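Local coordinates for protein putative O-GlcNAcase nagJ (Clostridium perfringens, PDB 6PV5) that probably hydrolyses the glycosidic bonds of N-acetylhexosamine residues in glycans, as a member of glycoside hydrolase family 84, at residues I40-T45 with V159-Q164; Q314-N319 with A361-K366; D413-G418 with N552-H557; P501-T506 with S525-E530. All coordinates share one frame; numbering follows the deposited sequence. Where two conformers were deposited one is given.

This chain is the N-terminal part of a longer protein. From the N terminus, contact 1 comes first: it ties the loop before strand 48-51 to helix 152-163 and closes a loop holding much of the first domain's sheet. Contact 2 follows on the outside of the eight-stranded parallel barrel, where helices 311-326 and 355-363 meet and the span around strand 336-338 is closed. Contact 3 bridges further, from the barrel loop 404-430 to helix 548-579 of the helical region. Contact 4 falls within the stretch of chain that contact 3 closes, and pairs helices 501-515 and 521-544, with its centre about 22 Å from that of contact 3. None of the four cross along the chain.

Contact 1: I40-T45 with V159-Q164; sequences ISIYPT and VKSLKQ
Q164 places CG beside its own backbone N (chi1 -64°) and then runs on extended, which carries its terminal amide up to the backbone of Y43. In I42, chi1 of -47° turns CG2 toward S161 and the Q164 amide. The amide of Q164 meets both polar backbone groups of a single residue. Y43 N donates to Q164 OE1 over 2.9 Å, in the carbonyl plane and on a lone pair of the amide oxygen. In return Q164 NE2 donates to Y43 O, also at 2.9 Å and with an angle of 158°, and this bond lies close to the amide plane. Two bonds pointing in opposite senses therefore fix both the position and the rotation of the amide.

Beside them, I42 lays its methyls against oxygens and the aliphatic part of Q164. Its CG2 touches S161 OG at 3.7 Å and lies at the same 3.7 Å from Q164 OE1, while CD1 meets S161 O at 3.7 Å and Q164 CB at 3.9 Å. The hydroxyl of S161 is hydrogen-bonded to Y132 and K216, outside the two segments.

The 40-45 segment, which leads to strand 48-51, is thereby docked on the C-terminal end of helix 152-163. The Y43 side chain touches helices 446-457 and 464-476 of the catalytic part, and its hydroxyl is bonded to S467. The peptide bond from Y43 to P44 is cis. The pairing uses neutral groups throughout, and the complementary donor and acceptor settle which end of the Q164 amide is oxygen.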
loop_
_atom_site.group_PDB
_atom_site.type_symbol
_atom_site.label_atom_id
_atom_site.label_comp_id
_atom_site.label_asym_id
_atom_site.label_seq_id
_atom_site.Cartn_x
_atom_site.Cartn_y
_atom_site.Cartn_z
ATOM N N ILE A 40 17.039 3.338 16.099
ATOM C CA ILE A 40 16.638 2.098 15.456
ATOM C C ILE A 40 15.324 2.377 14.730
ATOM O O ILE A 40 14.466 3.073 15.268
ATOM C CB ILE A 40 16.507 0.955 16.487
ATOM N N SER A 41 15.198 1.867 13.500
ATOM C CA SER A 41 14.010 2.084 12.687
ATOM C C SER A 41 13.548 0.775 12.051
ATOM O O SER A 41 14.233 0.223 11.192
ATOM C CB SER A 41 14.256 3.130 11.635
ATOM O OG SER A 41 13.145 3.224 10.753
ATOM N N ILE A 42 12.374 0.300 12.484
ATOM C CA ILE A 42 11.751 -0.875 11.901
ATOM C C ILE A 42 10.440 -0.443 11.261
ATOM O O ILE A 42 9.627 0.229 11.879
ATOM C CB ILE A 42 11.527 -1.991 12.944
ATOM C CG1 ILE A 42 12.771 -2.238 13.804
ATOM C CG2 ILE A 42 11.028 -3.263 12.260
ATOM C CD1 ILE A 42 13.970 -2.734 13.029
ATOM N N TYR A 43 10.252 -0.850 10.012
ATOM C CA TYR A 43 9.079 -0.471 9.256
ATOM C C TYR A 43 8.512 -1.750 8.666
ATOM O O TYR A 43 9.270 -2.516 8.080
ATOM C CB TYR A 43 9.504 0.476 8.133
ATOM C CG TYR A 43 8.402 1.250 7.458
ATOM C CD1 TYR A 43 7.878 2.392 8.043
ATOM C CD2 TYR A 43 7.902 0.863 6.227
ATOM C CE1 TYR A 43 6.884 3.126 7.424
ATOM C CE2 TYR A 43 6.929 1.609 5.573
ATOM C CZ TYR A 43 6.411 2.739 6.182
ATOM O OH TYR A 43 5.436 3.478 5.584
ATOM N N PRO A 44 7.195 -2.043 8.802
ATOM C CA PRO A 44 6.256 -1.212 9.569
ATOM C C PRO A 44 6.593 -1.131 11.056
ATOM O O PRO A 44 7.319 -1.987 11.552
ATOM C CB PRO A 44 4.928 -1.977 9.437
ATOM C CG PRO A 44 5.069 -2.755 8.150
ATOM C CD PRO A 44 6.525 -3.172 8.131
ATOM N N THR A 45 6.070 -0.096 11.737
ATOM C CA THR A 45 6.334 0.149 13.148
ATOM C C THR A 45 5.854 -1.028 14.003
ATOM O O THR A 45 4.663 -1.338 14.025
ATOM C CB THR A 45 5.656 1.430 13.640
ATOM O OG1 THR A 45 6.105 2.506 12.813
ATOM C CG2 THR A 45 5.975 1.739 15.090
ATOM N N VAL A 159 12.680 -12.308 10.880
ATOM C CA VAL A 159 13.945 -12.168 10.173
ATOM C C VAL A 159 13.955 -10.875 9.351
ATOM O O VAL A 159 14.988 -10.215 9.245
ATOM C CB VAL A 159 14.238 -13.395 9.289
ATOM C CG1 VAL A 159 15.528 -13.217 8.508
ATOM C CG2 VAL A 159 14.270 -14.688 10.091
ATOM N N LYS A 160 12.807 -10.537 8.743
ATOM C CA LYS A 160 12.667 -9.290 8.000
ATOM C C LYS A 160 12.940 -8.115 8.935
ATOM O O LYS A 160 13.577 -7.146 8.536
ATOM C CB LYS A 160 11.277 -9.169 7.363
ATOM C CG LYS A 160 11.013 -10.100 6.190
ATOM C CD LYS A 160 11.946 -9.828 5.035
ATOM C CE LYS A 160 11.643 -10.677 3.826
ATOM N NZ LYS A 160 12.402 -10.202 2.645
ATOM N N SER A 161 12.473 -8.217 10.185
ATOM C CA SER A 161 12.741 -7.167 11.154
ATOM C C SER A 161 14.209 -7.194 11.565
ATOM O O SER A 161 14.791 -6.137 11.816
ATOM C CB SER A 161 11.838 -7.250 12.351
ATOM O OG SER A 161 10.508 -6.911 12.001
ATOM N N LEU A 162 14.794 -8.402 11.648
ATOM C CA LEU A 162 16.206 -8.510 11.984
ATOM C C LEU A 162 17.040 -7.831 10.899
ATOM O O LEU A 162 17.927 -7.055 11.229
ATOM C CB LEU A 162 16.635 -9.969 12.197
ATOM C CG LEU A 162 18.107 -10.143 12.601
ATOM C CD1 LEU A 162 18.391 -9.587 14.001
ATOM C CD2 LEU A 162 18.582 -11.587 12.466
ATOM N N LYS A 163 16.711 -8.098 9.622
ATOM C CA LYS A 163 17.436 -7.579 8.467
ATOM C C LYS A 163 17.483 -6.050 8.473
ATOM O O LYS A 163 18.389 -5.473 7.879
ATOM C CB LYS A 163 16.864 -8.118 7.149
ATOM N N GLN A 164 16.531 -5.406 9.161
ATOM C CA GLN A 164 16.471 -3.952 9.261
ATOM C C GLN A 164 17.178 -3.457 10.521
ATOM O O GLN A 164 17.347 -2.253 10.701
ATOM C CB GLN A 164 15.027 -3.446 9.336
ATOM C CG GLN A 164 14.173 -3.718 8.108
ATOM C CD GLN A 164 12.819 -3.050 8.220
ATOM O OE1 GLN A 164 12.592 -2.165 9.041
ATOM N NE2 GLN A 164 11.902 -3.457 7.367
#

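Contact 2: Q314-N319 with A361-K366; sequences QAEVLN and AETLDK
The amide of N319 and the carboxylate of D365 lie stacked, their planes 11° apart, with N319 CG 3.4 Å from D365 OD1. The carboxylate thus covers one face of the amide, and the two polar ends of the amide reach the backbone of the other segment. D365 N donates to N319 OD1 at 2.8 Å, a nearly straight bond of 168°. N319 ND2 in turn donates to T363 O at 3.0 Å, coming from above that carbonyl's plane. One side chain so grips the backbone on either side of L364, the residue at which the chain leaves helical geometry after helix 355-363. D365 OD2 is bonded to N322, one turn further along helix 311-326.

Apolar contacts fill the rest. A315 CB packs on T363 CB at 3.6 Å. The small side chain of A315 is consistent with its CA lying only 5.0 Å from L364 CA. L364, with CG anti to its backbone N (chi1 -174°), brings CD1 within 3.6 Å of L318 CD1.

The two segments belong to successive outer helices of the (beta/alpha)8 barrel; between them in sequence runs strand 336-338, whose T337 touches both L318 and L364, and R397 binds the carbonyls of L364 and D365.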
loop_
_atom_site.group_PDB
_atom_site.type_symbol
_atom_site.label_atom_id
_atom_site.label_comp_id
_atom_site.label_asym_id
_atom_site.label_seq_id
_atom_site.Cartn_x
_atom_site.Cartn_y
_atom_site.Cartn_z
ATOM N N GLN A 314 -26.178 -14.722 -6.627
ATOM C CA GLN A 314 -24.739 -14.501 -6.525
ATOM C C GLN A 314 -24.200 -15.095 -5.222
ATOM O O GLN A 314 -23.132 -15.704 -5.203
ATOM C CB GLN A 314 -24.373 -13.014 -6.646
ATOM C CG GLN A 314 -24.740 -12.388 -7.991
ATOM C CD GLN A 314 -24.570 -10.886 -8.007
ATOM O OE1 GLN A 314 -24.029 -10.281 -7.081
ATOM N NE2 GLN A 314 -25.003 -10.267 -9.093
ATOM N N ALA A 315 -24.931 -14.887 -4.120
ATOM C CA ALA A 315 -24.488 -15.395 -2.837
ATOM C C ALA A 315 -24.515 -16.922 -2.860
ATOM O O ALA A 315 -23.630 -17.568 -2.292
ATOM C CB ALA A 315 -25.344 -14.835 -1.732
ATOM N N GLU A 316 -25.525 -17.484 -3.531
ATOM C CA GLU A 316 -25.650 -18.936 -3.594
ATOM C C GLU A 316 -24.481 -19.562 -4.354
ATOM O O GLU A 316 -23.908 -20.540 -3.870
ATOM C CB GLU A 316 -27.024 -19.371 -4.110
ATOM C CG GLU A 316 -28.093 -19.209 -3.048
ATOM C CD GLU A 316 -29.499 -19.538 -3.514
ATOM O OE1 GLU A 316 -29.674 -19.807 -4.731
ATOM O OE2 GLU A 316 -30.419 -19.531 -2.652
ATOM N N VAL A 317 -24.117 -18.978 -5.511
ATOM C CA VAL A 317 -22.951 -19.419 -6.271
ATOM C C VAL A 317 -21.739 -19.422 -5.349
ATOM O O VAL A 317 -20.996 -20.397 -5.331
ATOM C CB VAL A 317 -22.708 -18.578 -7.543
ATOM C CG1 VAL A 317 -21.263 -18.654 -8.027
ATOM C CG2 VAL A 317 -23.678 -18.937 -8.657
ATOM N N LEU A 318 -21.596 -18.357 -4.542
ATOM C CA LEU A 318 -20.476 -18.226 -3.618
ATOM C C LEU A 318 -20.516 -19.289 -2.514
ATOM O O LEU A 318 -19.467 -19.798 -2.114
ATOM C CB LEU A 318 -20.459 -16.823 -2.985
ATOM C CG LEU A 318 -20.077 -15.637 -3.885
ATOM C CD1 LEU A 318 -20.165 -14.329 -3.101
ATOM C CD2 LEU A 318 -18.663 -15.783 -4.443
ATOM N N ASN A 319 -21.702 -19.545 -1.942
ATOM C CA ASN A 319 -21.821 -20.505 -0.837
ATOM C C ASN A 319 -21.517 -21.925 -1.331
ATOM O O ASN A 319 -20.792 -22.670 -0.680
ATOM C CB ASN A 319 -23.218 -20.519 -0.197
ATOM C CG ASN A 319 -23.654 -19.211 0.436
ATOM O OD1 ASN A 319 -22.845 -18.426 0.935
ATOM N ND2 ASN A 319 -24.954 -18.980 0.445
ATOM N N ALA A 361 -26.375 -10.143 1.598
ATOM C CA ALA A 361 -25.785 -10.285 2.920
ATOM C C ALA A 361 -26.472 -11.394 3.730
ATOM O O ALA A 361 -25.813 -12.128 4.464
ATOM C CB ALA A 361 -25.829 -8.967 3.660
ATOM N N GLU A 362 -27.799 -11.487 3.623
ATOM C CA GLU A 362 -28.570 -12.452 4.395
ATOM C C GLU A 362 -28.237 -13.867 3.933
ATOM O O GLU A 362 -28.117 -14.754 4.761
ATOM C CB GLU A 362 -30.069 -12.185 4.247
ATOM N N THR A 363 -28.058 -14.060 2.616
ATOM C CA THR A 363 -27.772 -15.375 2.060
ATOM C C THR A 363 -26.332 -15.831 2.301
ATOM O O THR A 363 -26.098 -17.025 2.437
ATOM C CB THR A 363 -28.064 -15.410 0.559
ATOM O OG1 THR A 363 -29.363 -14.857 0.419
ATOM C CG2 THR A 363 -28.021 -16.793 -0.050
ATOM N N LEU A 364 -25.361 -14.909 2.336
ATOM C CA LEU A 364 -23.957 -15.273 2.169
ATOM C C LEU A 364 -23.380 -15.842 3.460
ATOM O O LEU A 364 -23.503 -15.204 4.494
ATOM C CB LEU A 364 -23.178 -14.014 1.765
ATOM C CG LEU A 364 -21.709 -14.231 1.399
ATOM C CD1 LEU A 364 -21.604 -14.990 0.079
ATOM C CD2 LEU A 364 -20.956 -12.899 1.314
ATOM N N ASP A 365 -22.674 -16.992 3.374
ATOM C CA ASP A 365 -21.992 -17.602 4.509
ATOM C C ASP A 365 -21.010 -16.642 5.181
ATOM O O ASP A 365 -20.158 -16.035 4.524
ATOM C CB ASP A 365 -21.107 -18.778 4.079
ATOM C CG ASP A 365 -21.793 -20.022 3.536
ATOM O OD1 ASP A 365 -23.043 -20.120 3.634
ATOM O OD2 ASP A 365 -21.050 -20.908 3.025
ATOM N N LYS A 366 -21.017 -16.659 6.513
ATOM C CA LYS A 366 -20.303 -15.705 7.347
ATOM C C LYS A 366 -18.781 -15.832 7.256
ATOM O O LYS A 366 -18.062 -14.889 7.608
ATOM C CB LYS A 366 -20.786 -15.744 8.800
ATOM C CG LYS A 366 -22.193 -15.194 9.026
ATOM C CD LYS A 366 -22.431 -14.688 10.440
ATOM C CE LYS A 366 -23.854 -14.844 10.950
ATOM N NZ LYS A 366 -24.871 -14.473 9.931
#

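Contact 3: D413-G418 with N552-H557; sequences DKMALG and NQLDSH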
loop_
_atom_site.group_PDB
_atom_site.type_symbol
_atom_site.label_atom_id
_atom_site.label_comp_id
_atom_site.label_asym_id
_atom_site.label_seq_id
_atom_site.Cartn_x
_atom_site.Cartn_y
_atom_site.Cartn_z
ATOM N N ASP A 413 -3.239 11.757 -15.163
ATOM C CA ASP A 413 -2.150 12.708 -15.372
ATOM C C ASP A 413 -1.609 13.228 -14.047
ATOM O O ASP A 413 -0.598 13.929 -14.033
ATOM C CB ASP A 413 -2.601 13.931 -16.179
ATOM C CG ASP A 413 -3.047 13.554 -17.585
ATOM O OD1 ASP A 413 -2.354 12.722 -18.217
ATOM O OD2 ASP A 413 -4.107 14.056 -18.015
ATOM N N LYS A 414 -2.281 12.895 -12.940
ATOM C CA LYS A 414 -1.729 13.242 -11.634
ATOM C C LYS A 414 -1.258 11.983 -10.906
ATOM O O LYS A 414 -2.045 11.055 -10.755
ATOM C CB LYS A 414 -2.785 13.965 -10.790
ATOM C CG LYS A 414 -2.226 14.485 -9.481
ATOM C CD LYS A 414 -3.058 15.537 -8.775
ATOM C CE LYS A 414 -2.265 16.127 -7.614
ATOM N NZ LYS A 414 -3.072 17.119 -6.852
ATOM N N MET A 415 -0.008 11.979 -10.407
ATOM C CA MET A 415 0.503 10.886 -9.595
ATOM C C MET A 415 0.078 11.083 -8.135
ATOM O O MET A 415 0.199 12.176 -7.595
ATOM C CB MET A 415 2.035 10.796 -9.625
ATOM C CG MET A 415 2.654 10.610 -11.007
ATOM S SD MET A 415 2.096 9.069 -11.791
ATOM C CE MET A 415 3.459 8.681 -12.888
ATOM N N ALA A 416 -0.365 9.995 -7.484
ATOM C CA ALA A 416 -0.634 10.019 -6.051
ATOM C C ALA A 416 0.616 9.519 -5.344
ATOM O O ALA A 416 0.983 8.353 -5.492
ATOM C CB ALA A 416 -1.838 9.159 -5.738
ATOM N N LEU A 417 1.277 10.419 -4.608
ATOM C CA LEU A 417 2.548 10.109 -3.977
ATOM C C LEU A 417 2.449 10.343 -2.471
ATOM O O LEU A 417 3.477 10.464 -1.811
ATOM C CB LEU A 417 3.652 10.998 -4.585
ATOM C CG LEU A 417 3.902 10.813 -6.091
ATOM C CD1 LEU A 417 4.919 11.847 -6.595
ATOM C CD2 LEU A 417 4.415 9.399 -6.366
ATOM N N GLY A 418 1.226 10.393 -1.930
ATOM C CA GLY A 418 1.062 10.658 -0.505
ATOM C C GLY A 418 0.841 9.421 0.372
ATOM O O GLY A 418 0.691 8.296 -0.114
ATOM N N ASN A 552 11.687 7.933 -14.687
ATOM C CA ASN A 552 11.033 7.980 -15.983
ATOM C C ASN A 552 9.524 8.194 -15.853
ATOM O O ASN A 552 8.930 8.903 -16.661
ATOM C CB ASN A 552 11.403 6.756 -16.837
ATOM C CG ASN A 552 12.770 6.899 -17.488
ATOM O OD1 ASN A 552 13.194 8.004 -17.832
ATOM N ND2 ASN A 552 13.468 5.791 -17.664
ATOM N N GLN A 553 8.884 7.568 -14.851
ATOM C CA GLN A 553 7.438 7.690 -14.708
ATOM C C GLN A 553 7.059 9.140 -14.384
ATOM O O GLN A 553 5.993 9.614 -14.768
ATOM C CB GLN A 553 6.937 6.705 -13.648
ATOM C CG GLN A 553 6.676 5.307 -14.199
ATOM C CD GLN A 553 6.622 4.260 -13.108
ATOM O OE1 GLN A 553 6.622 4.559 -11.913
ATOM N NE2 GLN A 553 6.610 2.999 -13.510
ATOM N N LEU A 554 7.963 9.840 -13.695
ATOM C CA LEU A 554 7.708 11.155 -13.124
ATOM C C LEU A 554 8.293 12.288 -13.974
ATOM O O LEU A 554 8.111 13.465 -13.655
ATOM C CB LEU A 554 8.386 11.149 -11.751
ATOM C CG LEU A 554 7.749 10.195 -10.736
ATOM C CD1 LEU A 554 8.469 10.260 -9.402
ATOM C CD2 LEU A 554 6.263 10.504 -10.574
ATOM N N ASP A 555 9.009 11.963 -15.050
ATOM C CA ASP A 555 9.841 12.987 -15.687
ATOM C C ASP A 555 9.047 14.196 -16.164
ATOM O O ASP A 555 9.509 15.312 -15.952
ATOM C CB ASP A 555 10.753 12.520 -16.824
ATOM C CG ASP A 555 11.752 13.626 -17.192
ATOM O OD1 ASP A 555 12.754 13.820 -16.456
ATOM O OD2 ASP A 555 11.484 14.334 -18.157
ATOM N N SER A 556 7.902 13.995 -16.831
ATOM C CA SER A 556 7.073 15.119 -17.263
ATOM C C SER A 556 6.582 15.961 -16.080
ATOM O O SER A 556 6.496 17.196 -16.183
ATOM C CB SER A 556 5.913 14.676 -18.091
ATOM O OG SER A 556 6.387 14.056 -19.259
ATOM N N HIS A 557 6.248 15.283 -14.969
ATOM C CA HIS A 557 5.801 15.960 -13.754
ATOM C C HIS A 557 6.906 16.856 -13.204
ATOM O O HIS A 557 6.632 17.981 -12.809
ATOM C CB HIS A 557 5.292 14.940 -12.724
ATOM C CG HIS A 557 4.063 14.248 -13.229
ATOM N ND1 HIS A 557 4.122 13.194 -14.126
ATOM C CD2 HIS A 557 2.755 14.490 -13.027
ATOM C CE1 HIS A 557 2.903 12.810 -14.448
ATOM N NE2 HIS A 557 2.040 13.573 -13.758
#
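M415, H557 and L554 bury the most surface here, and M415 CG touches both of the others. Chi1 of -58° puts that carbon against the helix, and the bend at chi2 then turns the sulfur and CE toward Q553. M415 CG stands over one face of the H557 ring, 4.1 Å from the centroid and 11° off the ring normal, which qualifies as a CH-pi contact. The same carbon packs on L554 CD2 at 3.6 Å. M415 CE lies against Q553 O at 3.3 Å, whereas the sulfur approaches the imidazole obliquely. L417 CD1 extends the apolar patch to L554 CD2 at a looser 4.4 Å.

The ring of H557 is held at its edge by the backbone of the loop. H557 NE2 donates to D413 O over 2.7 Å at 159°; the oxygen lies near the ring plane, although seen from the carbonyl the donor sits above its plane. F486 and A605 also touch this side chain.

The contact joins the loop between barrel strands 399-403 and 431-436 to helix 548-579, where that helix is kinked. It therefore ties the catalytic barrel to the helical region that follows it in the chain, with F483 and F486 of helix 480-487 packed alongside. Because a carbonyl oxygen can only accept, the NE2 nitrogen must carry a proton, and a loop carbonyl accepts from a buried ring whose face also packs against M415.

Contact 4: P501-T506 with S525-E530; sequences PEIKNT and SNLQNE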
loop_
_atom_site.group_PDB
_atom_site.type_symbol
_atom_site.label_atom_id
_atom_site.label_comp_id
_atom_site.label_asym_id
_atom_site.label_seq_id
_atom_site.Cartn_x
_atom_site.Cartn_y
_atom_site.Cartn_z
ATOM N N PRO A 501 -0.190 21.840 2.298
ATOM C CA PRO A 501 -1.140 22.573 3.162
ATOM C C PRO A 501 -0.672 23.894 3.790
ATOM O O PRO A 501 -1.473 24.806 3.991
ATOM C CB PRO A 501 -1.447 21.557 4.282
ATOM C CG PRO A 501 -0.221 20.652 4.298
ATOM C CD PRO A 501 0.171 20.509 2.836
ATOM N N GLU A 502 0.625 23.989 4.091
ATOM C CA GLU A 502 1.228 25.166 4.690
ATOM C C GLU A 502 1.323 26.282 3.653
ATOM O O GLU A 502 1.058 27.437 3.987
ATOM C CB GLU A 502 2.656 24.888 5.163
ATOM C CG GLU A 502 2.754 24.043 6.404
ATOM C CD GLU A 502 4.191 23.792 6.858
ATOM O OE1 GLU A 502 4.604 22.611 6.869
ATOM O OE2 GLU A 502 4.902 24.774 7.193
ATOM N N ILE A 503 1.754 25.926 2.431
ATOM C CA ILE A 503 1.764 26.839 1.293
ATOM C C ILE A 503 0.349 27.376 1.078
ATOM O O ILE A 503 0.169 28.572 0.862
ATOM C CB ILE A 503 2.331 26.176 0.006
ATOM C CG1 ILE A 503 3.776 25.693 0.165
ATOM C CG2 ILE A 503 2.181 27.079 -1.211
ATOM C CD1 ILE A 503 4.739 26.743 0.709
ATOM N N LYS A 504 -0.651 26.491 1.156
ATOM C CA LYS A 504 -2.020 26.915 0.932
ATOM C C LYS A 504 -2.460 27.911 2.007
ATOM O O LYS A 504 -3.149 28.885 1.709
ATOM C CB LYS A 504 -3.018 25.754 0.918
ATOM C CG LYS A 504 -4.428 26.216 0.546
ATOM C CD LYS A 504 -5.455 25.140 0.305
ATOM C CE LYS A 504 -6.760 25.685 -0.269
ATOM N NZ LYS A 504 -7.454 26.643 0.638
ATOM N N ASN A 505 -2.106 27.639 3.268
ATOM C CA ASN A 505 -2.478 28.568 4.322
ATOM C C ASN A 505 -1.782 29.903 4.098
ATOM O O ASN A 505 -2.401 30.947 4.266
ATOM C CB ASN A 505 -2.198 27.995 5.708
ATOM C CG ASN A 505 -3.224 26.945 6.047
ATOM O OD1 ASN A 505 -4.418 27.143 5.794
ATOM N ND2 ASN A 505 -2.773 25.837 6.602
ATOM N N THR A 506 -0.513 29.854 3.705
ATOM C CA THR A 506 0.270 31.049 3.422
ATOM C C THR A 506 -0.424 31.903 2.369
ATOM O O THR A 506 -0.551 33.111 2.555
ATOM C CB THR A 506 1.717 30.697 3.057
ATOM O OG1 THR A 506 2.264 30.091 4.225
ATOM C CG2 THR A 506 2.556 31.905 2.719
ATOM N N SER A 525 8.197 36.211 1.215
ATOM C CA SER A 525 9.454 35.572 1.558
ATOM C C SER A 525 9.271 34.060 1.683
ATOM O O SER A 525 10.079 33.311 1.160
ATOM C CB SER A 525 10.023 36.168 2.827
ATOM O OG SER A 525 11.314 35.636 3.087
ATOM N N ASN A 526 8.204 33.626 2.372
ATOM C CA ASN A 526 7.923 32.215 2.593
ATOM C C ASN A 526 7.668 31.532 1.252
ATOM O O ASN A 526 8.251 30.492 0.976
ATOM C CB ASN A 526 6.695 32.020 3.489
ATOM C CG ASN A 526 7.014 32.146 4.962
ATOM O OD1 ASN A 526 8.169 31.999 5.369
ATOM N ND2 ASN A 526 5.996 32.390 5.772
ATOM N N LEU A 527 6.821 32.158 0.420
ATOM C CA LEU A 527 6.490 31.621 -0.886
ATOM C C LEU A 527 7.734 31.541 -1.764
ATOM O O LEU A 527 7.938 30.536 -2.441
ATOM C CB LEU A 527 5.384 32.465 -1.523
ATOM C CG LEU A 527 4.008 32.310 -0.890
ATOM C CD1 LEU A 527 2.973 33.140 -1.652
ATOM C CD2 LEU A 527 3.610 30.832 -0.824
ATOM N N GLN A 528 8.594 32.568 -1.709
ATOM C CA GLN A 528 9.786 32.606 -2.552
ATOM C C GLN A 528 10.736 31.450 -2.247
ATOM O O GLN A 528 11.366 30.910 -3.163
ATOM C CB GLN A 528 10.538 33.928 -2.402
ATOM C CG GLN A 528 11.701 34.053 -3.370
ATOM C CD GLN A 528 12.264 35.449 -3.308
ATOM O OE1 GLN A 528 11.960 36.295 -4.149
ATOM N NE2 GLN A 528 13.061 35.708 -2.283
ATOM N N ASN A 529 10.878 31.114 -0.960
ATOM C CA ASN A 529 11.685 29.972 -0.552
ATOM C C ASN A 529 11.114 28.690 -1.160
ATOM O O ASN A 529 11.852 27.876 -1.713
ATOM C CB ASN A 529 11.754 29.826 0.972
ATOM C CG ASN A 529 12.630 30.852 1.659
ATOM O OD1 ASN A 529 13.678 31.240 1.138
ATOM N ND2 ASN A 529 12.219 31.277 2.845
ATOM N N GLU A 530 9.797 28.494 -1.034
ATOM C CA GLU A 530 9.172 27.298 -1.599
ATOM C C GLU A 530 9.446 27.195 -3.105
ATOM O O GLU A 530 9.920 26.167 -3.575
ATOM C CB GLU A 530 7.679 27.266 -1.302
ATOM C CG GLU A 530 6.993 25.978 -1.775
ATOM C CD GLU A 530 7.579 24.646 -1.312
ATOM O OE1 GLU A 530 8.319 24.621 -0.297
ATOM O OE2 GLU A 530 7.278 23.618 -1.962
HETATM O O HOH W 1 2.695 32.207 6.520
#
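T506 OG1 accepts a hydrogen bond from a water 3.2 Å away, and N526 ND2 gives that same water a weak, longer one, so a single solvent molecule bridges the two segments. They form a helical hairpin: helices 501-515 and 521-544 are joined by a short connection, and the axes of the two short pieces run roughly antiparallel (145°) with a closest approach of 10.4 Å. No direct hydrogen bond links them, and the rest of the contact is packing of side chains.

L527 reaches between the methyls of the opposite helix. Its CD2 is 3.8 Å from T506 CG2 and 4.0 Å from I503 CG2, two methyls one turn apart that both lie anti to their own backbone N. The nearest CA atoms are those of I503 and L527, 7.1 Å apart. L527 also touches I507 and L510 further along helix 501-515, and I572 of helix 548-579, so the hairpin packs on a third helix in the helical region that follows the catalytic barrel.

E530 shows how a charged residue can serve as packing. CG stands anti to the backbone N (chi1 -175°) and the chain then bends at chi2, leaving OE2 to bond H489 while the aliphatic part faces I503. The tightest approach across the pair is there, with I503 CD1 set 3.4 Å from E530 CG.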